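PDB 2IMQ: nitrophorin Cim l NP from Cimex lectularius, which carries nitric oxide on a heme in the saliva of the bed bug and delivers it to the victim during feeding, causing vasodilation. Local coordinates for residues A[12-17]-A[267-272]; A[26-31]-A[261-266]; A[43-48]-A[133-138]; A[173-178]-A[240-245]. All blocks are in the same frame, centred on the assembly; numbering follows the deposited sequence.

Contact 1: A[12-17]-A[267-272]. With HEM (protoporphyrin IX containing Fe), chain B.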
# COMPACT_ATOMS: atom_id res chain seq x y z
N VAL A 12 4.34 2.34 -2.53
CA VAL A 12 3.89 3.44 -1.73
C VAL A 12 2.41 3.43 -1.60
O VAL A 12 1.71 3.19 -2.60
CB VAL A 12 4.45 4.81 -2.27
CG1 VAL A 12 3.91 5.14 -3.65
CG2 VAL A 12 4.17 5.94 -1.33
N SER A 13 1.92 3.69 -0.41
CA SER A 13 0.52 3.91 -0.31
C SER A 13 0.22 5.15 0.53
O SER A 13 1.03 5.58 1.40
CB SER A 13 -0.19 2.72 0.24
OG SER A 13 -0.07 2.60 1.64
N TRP A 14 -0.95 5.70 0.27
CA TRP A 14 -1.35 6.93 0.92
C TRP A 14 -2.84 6.98 1.00
O TRP A 14 -3.55 6.92 -0.01
CB TRP A 14 -0.84 8.09 0.10
CG TRP A 14 -0.89 9.41 0.74
CD1 TRP A 14 -1.25 9.75 2.01
CD2 TRP A 14 -0.39 10.59 0.14
NE1 TRP A 14 -1.08 11.10 2.19
CE2 TRP A 14 -0.55 11.64 1.05
CE3 TRP A 14 0.17 10.87 -1.11
CZ2 TRP A 14 -0.16 12.93 0.75
CZ3 TRP A 14 0.53 12.14 -1.40
CH2 TRP A 14 0.39 13.14 -0.48
N ASN A 15 -3.35 7.12 2.20
CA ASN A 15 -4.75 7.47 2.40
C ASN A 15 -4.82 8.98 2.22
O ASN A 15 -4.59 9.79 3.15
CB ASN A 15 -5.24 7.01 3.77
CG ASN A 15 -6.72 7.17 3.91
OD1 ASN A 15 -7.27 7.99 3.22
ND2 ASN A 15 -7.38 6.38 4.78
N SER A 16 -5.05 9.33 0.98
CA SER A 16 -4.94 10.72 0.53
C SER A 16 -6.29 11.45 0.54
O SER A 16 -6.33 12.70 0.45
CB SER A 16 -4.33 10.70 -0.88
OG SER A 16 -5.07 9.84 -1.69
N GLY A 17 -7.41 10.75 0.70
CA GLY A 17 -8.68 11.45 0.86
C GLY A 17 -9.10 12.15 -0.41
O GLY A 17 -9.15 11.52 -1.48
N LYS A 267 3.08 16.55 3.82
CA LYS A 267 2.22 16.92 4.95
C LYS A 267 0.85 17.40 4.58
O LYS A 267 0.08 17.85 5.44
CB LYS A 267 2.85 18.04 5.79
CG LYS A 267 4.21 17.73 6.28
CD LYS A 267 4.75 18.81 7.21
CE LYS A 267 6.26 18.71 7.28
NZ LYS A 267 6.72 17.43 7.91
N GLN A 268 0.51 17.29 3.31
CA GLN A 268 -0.68 17.92 2.78
C GLN A 268 -1.93 17.38 3.42
O GLN A 268 -3.00 18.00 3.35
CB GLN A 268 -0.81 17.67 1.26
CG GLN A 268 0.35 18.21 0.44
CD GLN A 268 1.30 17.13 -0.02
OE1 GLN A 268 1.52 16.95 -1.20
NE2 GLN A 268 1.85 16.42 0.90
N THR A 269 -1.85 16.19 4.04
CA THR A 269 -3.07 15.66 4.60
C THR A 269 -2.86 15.06 6.00
O THR A 269 -1.80 15.15 6.56
CB THR A 269 -3.71 14.68 3.62
OG1 THR A 269 -5.10 14.57 3.89
CG2 THR A 269 -3.20 13.26 3.75
N GLU A 270 -3.92 14.50 6.52
CA GLU A 270 -3.94 13.95 7.85
C GLU A 270 -3.13 12.64 8.02
O GLU A 270 -2.81 12.26 9.14
CB GLU A 270 -5.37 13.60 8.21
CG GLU A 270 -6.45 14.63 8.20
CD GLU A 270 -7.74 13.92 8.62
OE1 GLU A 270 -7.99 12.75 8.18
OE2 GLU A 270 -8.47 14.50 9.42
N HIS A 271 -2.91 11.92 6.92
CA HIS A 271 -2.07 10.73 6.89
C HIS A 271 -0.81 11.04 6.12
O HIS A 271 -0.82 11.80 5.12
CB HIS A 271 -2.73 9.62 6.10
CG HIS A 271 -4.03 9.16 6.60
ND1 HIS A 271 -4.20 7.95 7.26
CD2 HIS A 271 -5.27 9.67 6.42
CE1 HIS A 271 -5.48 7.77 7.49
NE2 HIS A 271 -6.16 8.79 6.99
N ARG A 272 0.27 10.39 6.45
CA ARG A 272 1.52 10.49 5.71
C ARG A 272 1.70 9.24 4.87
O ARG A 272 1.45 8.13 5.32
CB ARG A 272 2.70 10.63 6.67
CG ARG A 272 2.57 11.81 7.64
CD ARG A 272 2.64 13.13 6.92
NE ARG A 272 1.57 14.11 7.21
CZ ARG A 272 1.65 15.13 8.04
NH1 ARG A 272 2.74 15.33 8.79
NH2 ARG A 272 0.64 15.98 8.13
CHA HEM B . -4.54 7.93 -12.31
CHB HEM B . -1.92 8.53 -8.28
CHC HEM B . -5.34 11.42 -6.50
CHD HEM B . -8.10 10.63 -10.30
C1A HEM B . -3.52 7.85 -11.41
C2A HEM B . -2.27 7.14 -11.59
C3A HEM B . -1.57 7.29 -10.43
C4A HEM B . -2.33 8.12 -9.54
CMA HEM B . -0.19 6.74 -10.16
CAA HEM B . -1.80 6.35 -12.83
CBA HEM B . -0.93 7.38 -13.60
CGA HEM B . -0.43 6.81 -14.92
O1A HEM B . -1.20 6.78 -15.88
O2A HEM B . 0.76 6.44 -15.03
C1B HEM B . -2.62 9.37 -7.47
C2B HEM B . -2.17 9.85 -6.18
C3B HEM B . -3.09 10.66 -5.68
C4B HEM B . -4.16 10.73 -6.65
CMB HEM B . -0.84 9.38 -5.70
CAB HEM B . -3.11 11.40 -4.36
CBB HEM B . -1.98 11.65 -3.68
C1C HEM B . -6.39 11.53 -7.36
C2C HEM B . -7.63 12.24 -7.14
C3C HEM B . -8.36 12.06 -8.24
C4C HEM B . -7.68 11.14 -9.10
CMC HEM B . -7.95 13.19 -5.98
CAC HEM B . -9.74 12.64 -8.51
CBC HEM B . -10.78 12.39 -7.72
C1D HEM B . -7.41 9.79 -11.15
C2D HEM B . -7.97 9.24 -12.36
C3D HEM B . -6.87 8.45 -12.99
C4D HEM B . -5.74 8.54 -12.10
CMD HEM B . -9.37 9.47 -12.92
CAD HEM B . -7.03 7.67 -14.31
CBD HEM B . -7.14 8.72 -15.40
CGD HEM B . -6.96 8.10 -16.75
O1D HEM B . -7.04 8.88 -17.76
O2D HEM B . -6.74 6.85 -16.79
NA HEM B . -3.53 8.46 -10.16
NB HEM B . -3.85 9.91 -7.71
NC HEM B . -6.48 10.85 -8.54
ND HEM B . -6.11 9.33 -11.03
FE HEM B . -4.94 9.76 -9.43
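W14, N15 and S16, at the end of strand 6-17, run in the opposite direction to R272, H271 and T269; the closest CA pair, N15 with H271, is 6.2 Å apart. Segment 267-272 is the loop leading into strand 274-281, which neighbours strand 6-17 in the six-stranded sheet of this DNase I-like β-sandwich. In 5-phosphatase relatives the corresponding WN and HRP sequences line the active-site cleft. N15 centres an inverse gamma turn near the end of the strand. Its CG is anti to the backbone N (chi1 -171°), and CB lies over the centre of the H271 imidazole in a CH-pi contact, 3.6 Å from the centroid. The amide continues across that face, with its plane 15° from the ring plane. The outer polar ends are held by others: N15 ND2 by D171, H271 ND1 by T242 OG1, while Y224 stacks on the imidazole. W14 supplies the direct polar link, NE1 donating to H271 O at 3.0 Å from above the carbonyl plane. T269 CG2 approaches obliquely to 3.4 Å from the same NE1. At the six-membered end of the indole, CH2 meets Q268 NE2 at the ring edge, 3.8 Å away; that amide nitrogen is buried without a polar partner. Within the loop R272 NH2 donates in its guanidinium plane to T269 O at 3.0 Å, while NH1 bonds to T230 O. W14 and S16 also belong to the heme pocket: S16 OG comes to 3.7 Å from heme CAB, and W14 CZ3 to 3.4 Å from heme CBB.

Contact 2: A[26-31]-A[261-266]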
# COMPACT_ATOMS: atom_id res chain seq x y z
N GLU A 26 9.30 11.98 -7.32
CA GLU A 26 10.48 11.18 -7.12
C GLU A 26 10.65 10.75 -5.69
O GLU A 26 10.96 9.61 -5.43
CB GLU A 26 11.76 11.92 -7.58
CG GLU A 26 11.92 11.99 -9.08
CD GLU A 26 13.35 12.24 -9.53
OE1 GLU A 26 14.12 12.71 -8.70
OE2 GLU A 26 13.70 11.92 -10.70
N GLU A 27 10.45 11.66 -4.76
CA GLU A 27 10.54 11.33 -3.38
C GLU A 27 9.47 10.30 -2.96
O GLU A 27 9.77 9.33 -2.25
CB GLU A 27 10.39 12.58 -2.54
CG GLU A 27 10.57 12.38 -1.06
CD GLU A 27 10.44 13.66 -0.26
OE1 GLU A 27 10.64 13.60 0.95
OE2 GLU A 27 10.14 14.73 -0.84
N LEU A 28 8.24 10.51 -3.42
CA LEU A 28 7.12 9.64 -3.12
C LEU A 28 7.41 8.20 -3.51
O LEU A 28 7.01 7.26 -2.83
CB LEU A 28 5.87 10.17 -3.85
CG LEU A 28 4.60 9.45 -3.47
CD1 LEU A 28 4.13 9.79 -2.09
CD2 LEU A 28 3.50 9.71 -4.45
N LEU A 29 8.12 8.02 -4.63
CA LEU A 29 8.38 6.69 -5.17
C LEU A 29 9.74 6.15 -4.79
O LEU A 29 10.10 5.04 -5.16
CB LEU A 29 8.23 6.71 -6.69
CG LEU A 29 6.95 7.30 -7.20
CD1 LEU A 29 7.01 7.36 -8.70
CD2 LEU A 29 5.80 6.54 -6.77
N GLY A 30 10.50 6.88 -3.99
CA GLY A 30 11.77 6.40 -3.52
C GLY A 30 12.87 6.48 -4.57
O GLY A 30 13.77 5.68 -4.51
N LEU A 31 12.78 7.46 -5.48
CA LEU A 31 13.69 7.60 -6.64
C LEU A 31 14.70 8.75 -6.46
O LEU A 31 15.64 8.91 -7.26
CB LEU A 31 12.87 7.82 -7.91
CG LEU A 31 11.88 6.70 -8.22
CD1 LEU A 31 11.06 6.99 -9.51
CD2 LEU A 31 12.55 5.38 -8.29
N ASN A 261 9.41 3.32 5.62
CA ASN A 261 9.35 4.63 6.22
C ASN A 261 8.13 5.40 5.80
O ASN A 261 7.73 5.35 4.65
CB ASN A 261 10.55 5.48 5.76
CG ASN A 261 11.90 4.93 6.14
OD1 ASN A 261 12.41 5.22 7.21
ND2 ASN A 261 12.52 4.20 5.25
N SER A 262 7.59 6.20 6.71
CA SER A 262 6.67 7.24 6.34
C SER A 262 7.47 8.39 5.71
O SER A 262 8.62 8.61 6.03
CB SER A 262 5.92 7.76 7.55
OG SER A 262 6.83 8.22 8.53
N LEU A 263 6.80 9.09 4.84
CA LEU A 263 7.38 10.24 4.15
C LEU A 263 6.79 11.50 4.71
O LEU A 263 5.77 12.05 4.27
CB LEU A 263 7.15 10.14 2.67
CG LEU A 263 7.63 8.86 2.02
CD1 LEU A 263 7.30 8.92 0.54
CD2 LEU A 263 9.10 8.60 2.25
N THR A 264 7.47 11.99 5.73
CA THR A 264 6.93 13.07 6.53
C THR A 264 6.96 14.42 5.79
O THR A 264 6.23 15.33 6.18
CB THR A 264 7.62 13.11 7.91
OG1 THR A 264 9.03 13.11 7.75
CG2 THR A 264 7.31 11.78 8.70
N ASN A 265 7.69 14.52 4.67
CA ASN A 265 7.67 15.75 3.81
C ASN A 265 6.39 15.97 3.04
O ASN A 265 6.14 17.06 2.52
CB ASN A 265 8.84 15.72 2.82
CG ASN A 265 10.16 15.95 3.48
OD1 ASN A 265 10.22 16.63 4.53
ND2 ASN A 265 11.22 15.41 2.91
N TYR A 266 5.58 14.91 2.90
CA TYR A 266 4.26 15.04 2.32
C TYR A 266 3.24 15.27 3.42
O TYR A 266 2.61 14.30 3.91
CB TYR A 266 3.93 13.77 1.49
CG TYR A 266 4.83 13.62 0.28
CD1 TYR A 266 6.01 12.94 0.35
CD2 TYR A 266 4.50 14.22 -0.93
CE1 TYR A 266 6.86 12.81 -0.75
CE2 TYR A 266 5.33 14.09 -2.05
CZ TYR A 266 6.51 13.41 -1.96
OH TYR A 266 7.37 13.24 -3.03
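L28 and Y266 make the close-packed part of this contact. L28 CD1 stands over the centre of the phenol ring, 4.2 Å from its centroid and 7° off the normal, a CH-pi arrangement. L263 CD1 closes in on the backbone, 3.7 Å from L28 CA, while L28 O is buried without a polar partner. The phenol OH reaches the start of the short helix 26-29: it bonds to N24 O, and L28 N donates to Y266 OH only weakly, at 2.9 Å with an N-H...O angle of 118°. E27 CB presses against the same OH at 3.1 Å. The solvent side is polar. There E27 extends across the contact, CG anti to the backbone N (chi1 -176°), sliding past the ring until OE1 accepts from N265 ND2 at 2.7 Å through its syn lone pair. N265 is exposed, and this is one fairly straight bond between amide and carboxylate planes that are steeply inclined to each other. The contact thus joins a type I β-turn, L263 to Y266, after edge strand 255-262, to a short helix closed at G30 by a Schellman motif, in which L31 N bonds back to E26 O.

Contact 3: A[43-48]-A[133-138]. With HEM (protoporphyrin IX containing Fe), chain B.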
# COMPACT_ATOMS: atom_id res chain seq x y z
N ALA A 43 -0.56 2.86 -4.36
CA ALA A 43 -1.92 2.62 -3.94
C ALA A 43 -2.40 3.88 -3.21
O ALA A 43 -1.70 4.45 -2.34
CB ALA A 43 -2.05 1.42 -3.01
N VAL A 44 -3.60 4.28 -3.51
CA VAL A 44 -4.24 5.39 -2.81
C VAL A 44 -5.63 5.01 -2.37
O VAL A 44 -6.28 4.14 -2.95
CB VAL A 44 -4.33 6.67 -3.63
CG1 VAL A 44 -3.03 7.24 -3.79
CG2 VAL A 44 -4.97 6.45 -4.95
N GLN A 45 -6.06 5.63 -1.27
CA GLN A 45 -7.38 5.53 -0.78
C GLN A 45 -7.89 6.92 -0.63
O GLN A 45 -7.20 7.82 -0.15
CB GLN A 45 -7.40 4.83 0.58
CG GLN A 45 -8.77 4.90 1.25
CD GLN A 45 -8.91 4.09 2.47
OE1 GLN A 45 -8.24 3.07 2.66
NE2 GLN A 45 -9.86 4.52 3.28
N GLY A 46 -9.16 7.09 -0.99
CA GLY A 46 -9.75 8.40 -0.91
C GLY A 46 -11.18 8.42 -1.39
O GLY A 46 -11.96 7.47 -1.20
N PHE A 47 -11.51 9.52 -2.03
CA PHE A 47 -12.92 9.76 -2.42
C PHE A 47 -13.02 10.38 -3.79
O PHE A 47 -12.30 11.32 -4.10
CB PHE A 47 -13.58 10.69 -1.44
CG PHE A 47 -13.75 10.08 -0.08
CD1 PHE A 47 -12.88 10.41 0.95
CD2 PHE A 47 -14.75 9.13 0.15
CE1 PHE A 47 -13.01 9.81 2.21
CE2 PHE A 47 -14.90 8.53 1.40
CZ PHE A 47 -14.02 8.87 2.44
N GLY A 48 -13.96 9.85 -4.57
CA GLY A 48 -14.35 10.47 -5.84
C GLY A 48 -13.40 10.22 -7.00
O GLY A 48 -13.45 10.93 -8.01
N THR A 133 -4.41 -3.84 -3.03
CA THR A 133 -4.84 -2.79 -2.08
C THR A 133 -6.29 -3.04 -1.64
O THR A 133 -7.04 -3.75 -2.33
CB THR A 133 -4.64 -1.37 -2.66
OG1 THR A 133 -4.72 -0.38 -1.61
CG2 THR A 133 -5.64 -0.99 -3.68
N SER A 134 -6.69 -2.47 -0.51
CA SER A 134 -8.01 -2.71 0.01
C SER A 134 -8.46 -1.53 0.83
O SER A 134 -7.65 -0.69 1.25
CB SER A 134 -8.03 -3.98 0.81
OG SER A 134 -7.12 -3.89 1.92
N ARG A 135 -9.75 -1.50 1.08
CA ARG A 135 -10.37 -0.36 1.78
C ARG A 135 -11.62 -0.86 2.47
O ARG A 135 -12.45 -1.53 1.85
CB ARG A 135 -10.75 0.73 0.77
CG ARG A 135 -11.35 1.99 1.30
CD ARG A 135 -12.76 1.92 1.73
NE ARG A 135 -13.29 3.27 1.76
CZ ARG A 135 -14.50 3.56 2.17
NH1 ARG A 135 -15.30 2.58 2.52
NH2 ARG A 135 -14.91 4.82 2.20
N MET A 136 -11.73 -0.59 3.75
CA MET A 136 -12.92 -0.98 4.51
C MET A 136 -13.29 0.19 5.42
O MET A 136 -12.42 0.92 5.92
CB MET A 136 -12.65 -2.18 5.35
CG MET A 136 -13.86 -2.82 5.98
SD MET A 136 -15.02 -3.39 4.77
CE MET A 136 -14.11 -4.76 4.03
N SER A 137 -14.59 0.33 5.68
CA SER A 137 -15.13 1.32 6.62
C SER A 137 -15.29 0.72 8.01
O SER A 137 -15.52 -0.46 8.12
CB SER A 137 -16.52 1.82 6.12
OG SER A 137 -17.48 0.81 6.17
N ASP A 138 -15.24 1.52 9.04
CA ASP A 138 -15.48 1.05 10.37
C ASP A 138 -16.85 0.44 10.52
O ASP A 138 -17.02 -0.45 11.31
CB ASP A 138 -15.39 2.23 11.33
CG ASP A 138 -14.01 2.49 11.80
OD1 ASP A 138 -13.09 1.79 11.40
OD2 ASP A 138 -13.76 3.32 12.68
CHA HEM B . -4.54 7.93 -12.31
CHB HEM B . -1.92 8.53 -8.28
CHC HEM B . -5.34 11.42 -6.50
CHD HEM B . -8.10 10.63 -10.30
C1A HEM B . -3.52 7.85 -11.41
C2A HEM B . -2.27 7.14 -11.59
C3A HEM B . -1.57 7.29 -10.43
C4A HEM B . -2.33 8.12 -9.54
CMA HEM B . -0.19 6.74 -10.16
CAA HEM B . -1.80 6.35 -12.83
CBA HEM B . -0.93 7.38 -13.60
CGA HEM B . -0.43 6.81 -14.92
O1A HEM B . -1.20 6.78 -15.88
O2A HEM B . 0.76 6.44 -15.03
C1B HEM B . -2.62 9.37 -7.47
C2B HEM B . -2.17 9.85 -6.18
C3B HEM B . -3.09 10.66 -5.68
C4B HEM B . -4.16 10.73 -6.65
CMB HEM B . -0.84 9.38 -5.70
CAB HEM B . -3.11 11.40 -4.36
CBB HEM B . -1.98 11.65 -3.68
C1C HEM B . -6.39 11.53 -7.36
C2C HEM B . -7.63 12.24 -7.14
C3C HEM B . -8.36 12.06 -8.24
C4C HEM B . -7.68 11.14 -9.10
CMC HEM B . -7.95 13.19 -5.98
CAC HEM B . -9.74 12.64 -8.51
CBC HEM B . -10.78 12.39 -7.72
C1D HEM B . -7.41 9.79 -11.15
C2D HEM B . -7.97 9.24 -12.36
C3D HEM B . -6.87 8.45 -12.99
C4D HEM B . -5.74 8.54 -12.10
CMD HEM B . -9.37 9.47 -12.92
CAD HEM B . -7.03 7.67 -14.31
CBD HEM B . -7.14 8.72 -15.40
CGD HEM B . -6.96 8.10 -16.75
O1D HEM B . -7.04 8.88 -17.76
O2D HEM B . -6.74 6.85 -16.79
NA HEM B . -3.53 8.46 -10.16
NB HEM B . -3.85 9.91 -7.71
NC HEM B . -6.48 10.85 -8.54
ND HEM B . -6.11 9.33 -11.03
FE HEM B . -4.94 9.76 -9.43
O HOH W 1 -6.45 1.76 -1.32
O HOH W 2 -6.25 1.61 1.30
O HOH W 3 -12.09 3.45 4.86
O HOH W 4 -12.15 6.01 1.13
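Q45 against R135 and A43 against T133 form a buried, water-bridged contact between the two sheets of the DNase I-like β-sandwich. Strand 39-46 belongs to the six-stranded sheet and strand 127-135 to the five-stranded one; their short axes approach to 7.8 Å at 11°, nearly parallel. A43, Q45, T133 and R135 all point toward the opposite strand. At the start of both segments, A43 CB packs on T133 OG1 at 3.5 Å. Further along, Q45 leaves its strand with CG anti to the backbone N (chi1 171°) and extends beyond it, laying its amide across the bent arginine. R135 CG is nearly equidistant from Q45 CD, NE2 and OE1, nearest to CD at 3.4 Å. The guanidinium meets F47 by its edge: CE2 lies in its plane, 3.8 Å from NH2, with the phenyl plane inclined 83° to it, while NH1 bonds to S115 OG. The hydrogen-bonded links between the two segments all run through waters. One donates to both V44 O and T133 OG1, which also bonds to I169 O. A second sits close to Q45 OE1 and S134 O; a third donates to M136 O and weakly accepts from Q45 NE2, lying above a face of the guanidinium. On the other side of strand 39-46, V44 turns to the heme, CG1 reaching 3.6 Å from heme CMB. The fourth water ties the end of that strand to the arginine: it donates to G46 O at 2.8 Å and accepts from R135 NE at 3.0 Å, over one face of the F47 ring, toward its rim.

Contact 4: A[173-178]-A[240-245]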
# COMPACT_ATOMS: atom_id res chain seq x y z
N ASN A 173 -7.26 -0.34 7.66
CA ASN A 173 -8.24 -0.03 8.69
C ASN A 173 -7.89 -0.66 10.01
O ASN A 173 -8.71 -0.94 10.83
CB ASN A 173 -9.70 -0.32 8.29
CG ASN A 173 -10.62 0.60 9.00
OD1 ASN A 173 -10.27 1.76 9.25
ND2 ASN A 173 -11.80 0.10 9.34
N VAL A 174 -6.60 -0.87 10.20
CA VAL A 174 -5.96 -1.31 11.44
C VAL A 174 -5.52 -0.04 12.22
O VAL A 174 -4.85 0.80 11.65
CB VAL A 174 -4.75 -2.23 11.15
CG1 VAL A 174 -3.94 -2.45 12.37
CG2 VAL A 174 -5.24 -3.55 10.58
N ARG A 175 -5.86 -0.00 13.49
CA ARG A 175 -5.56 1.17 14.32
C ARG A 175 -4.89 0.74 15.63
O ARG A 175 -4.73 -0.44 15.89
CB ARG A 175 -6.81 1.98 14.58
CG ARG A 175 -7.52 2.46 13.29
CD ARG A 175 -6.70 3.53 12.61
NE ARG A 175 -7.32 4.15 11.46
CZ ARG A 175 -7.10 3.78 10.20
NH1 ARG A 175 -6.33 2.73 9.92
NH2 ARG A 175 -7.66 4.44 9.22
N VAL A 176 -4.49 1.74 16.40
CA VAL A 176 -3.90 1.50 17.69
C VAL A 176 -5.00 1.56 18.73
O VAL A 176 -5.63 2.61 18.90
CB VAL A 176 -2.80 2.55 17.93
CG1 VAL A 176 -2.34 2.60 19.38
CG2 VAL A 176 -1.58 2.31 17.04
N GLU A 177 -5.20 0.46 19.43
CA GLU A 177 -6.28 0.31 20.37
C GLU A 177 -5.80 0.65 21.79
O GLU A 177 -5.63 -0.21 22.63
CB GLU A 177 -6.81 -1.11 20.27
CG GLU A 177 -8.16 -1.26 20.94
CD GLU A 177 -8.86 -2.56 20.69
OE1 GLU A 177 -8.63 -3.18 19.63
OE2 GLU A 177 -9.68 -2.93 21.59
N THR A 178 -5.62 1.93 22.04
CA THR A 178 -5.45 2.49 23.36
C THR A 178 -5.91 3.92 23.31
O THR A 178 -6.31 4.45 22.28
CB THR A 178 -3.99 2.36 23.83
OG1 THR A 178 -3.87 2.69 25.21
CG2 THR A 178 -3.03 3.24 23.07
N SER A 240 -2.08 6.41 15.05
CA SER A 240 -2.08 5.07 14.50
C SER A 240 -1.25 4.98 13.24
O SER A 240 -0.99 6.00 12.59
CB SER A 240 -3.53 4.62 14.15
OG SER A 240 -4.32 4.52 15.28
N TRP A 241 -0.92 3.74 12.89
CA TRP A 241 -0.28 3.40 11.63
C TRP A 241 -1.37 2.98 10.65
O TRP A 241 -1.93 1.88 10.76
CB TRP A 241 0.74 2.32 11.85
CG TRP A 241 1.95 2.83 12.58
CD1 TRP A 241 3.01 3.48 12.05
CD2 TRP A 241 2.23 2.68 13.98
NE1 TRP A 241 3.91 3.78 13.05
CE2 TRP A 241 3.46 3.27 14.23
CE3 TRP A 241 1.52 2.12 15.05
CZ2 TRP A 241 4.03 3.27 15.48
CZ3 TRP A 241 2.09 2.14 16.30
CH2 TRP A 241 3.34 2.73 16.49
N THR A 242 -1.66 3.86 9.73
CA THR A 242 -2.77 3.67 8.81
C THR A 242 -2.33 2.97 7.53
O THR A 242 -2.62 1.78 7.32
CB THR A 242 -3.50 4.95 8.60
OG1 THR A 242 -2.59 5.93 8.14
CG2 THR A 242 -4.06 5.42 9.89
N ASP A 243 -1.51 3.63 6.74
CA ASP A 243 -0.90 2.98 5.54
C ASP A 243 0.13 1.95 5.96
O ASP A 243 1.01 2.25 6.76
CB ASP A 243 -0.26 4.04 4.67
CG ASP A 243 -1.31 4.83 3.92
OD1 ASP A 243 -1.82 4.27 2.89
OD2 ASP A 243 -1.75 5.96 4.27
N ARG A 244 0.04 0.74 5.41
CA ARG A 244 0.88 -0.35 5.74
C ARG A 244 1.31 -1.03 4.48
O ARG A 244 0.65 -0.98 3.45
CB ARG A 244 0.16 -1.40 6.65
CG ARG A 244 -0.64 -0.80 7.79
CD ARG A 244 0.18 -0.15 8.89
NE ARG A 244 0.71 -1.09 9.83
CZ ARG A 244 0.12 -1.46 10.95
NH1 ARG A 244 -1.05 -0.94 11.32
NH2 ARG A 244 0.70 -2.40 11.71
N ALA A 245 2.44 -1.73 4.58
CA ALA A 245 2.90 -2.66 3.53
C ALA A 245 3.15 -4.01 4.13
O ALA A 245 3.92 -4.13 5.10
CB ALA A 245 4.20 -2.15 2.88
O HOH W 5 -4.17 0.30 8.94
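S240 meets V176 where the two chains come closest, 5.1 Å between their CA atoms, and they run 146° apart, roughly antiparallel. S240 OG, anti to the carbonyl carbon (chi1 -64°), accepts from V176 N at 3.0 Å in a nearly straight bond (165°), and R175 CD rests on S240 CB. At W241 the benzo ring takes the contact obliquely: CE3 and CZ3 lie equally far, 3.7 Å, from V176 CG2, while NE1 bonds to F220 O. W241 O stands 3.2 Å from V174 O, both of them acceptors. Each has a donor of its own, which probably eases their closeness: R244 NH1 bonds W241 O, and R175 NH1 bonds V174 O from above its carbonyl plane. A water lies close to both V174 O and T242 O. T242 then puts CG2 over the centre of the R175 guanidinium, 3.4 Å above its plane, opposite the face that N173 OD1 approaches. R175 NH1 is also salt-bridged to D171, and T242 OG1 bonds H271. R244, bent at chi2 and chi3, returns toward V174, its NH1 lying 3.4 Å from CG1; E215 and D199 hold its charge. The sequences DLNVR and WTDR correspond to signature motifs of the 5-phosphatase family, so the contact brings two of these motifs together. Around it, helix 192-196 covers V176 and W241, helix 201-206 packs L201 on V174 and R244, and strand 243-248 pairs antiparallel with strand 165-169 at the edge of the five-stranded sheet.

Contacts 3 and 4 are buried, whereas contacts 1 and 2 are partly buried, and contact 2 has an exposed side. Contacts 1 and 3 share the six-stranded sheet through the paired strands 6-17 and 39-46, and both touch the heme; backbone bonds such as A43 N with V12 O join them. Contact 2 packs against contact 1, V12 lying on L28. Contact 4 meets contact 1 through H271 with T242 and S13 with D243, and contact 3 through N173 with D138. The chemistry follows position: an amide-on-imidazole stack and an indole-to-carbonyl bond in contact 1, leucine-tyrosine packing with a polar outer side in contact 2, waters between sheets in contact 3, and arginines among carbonyls in contact 4.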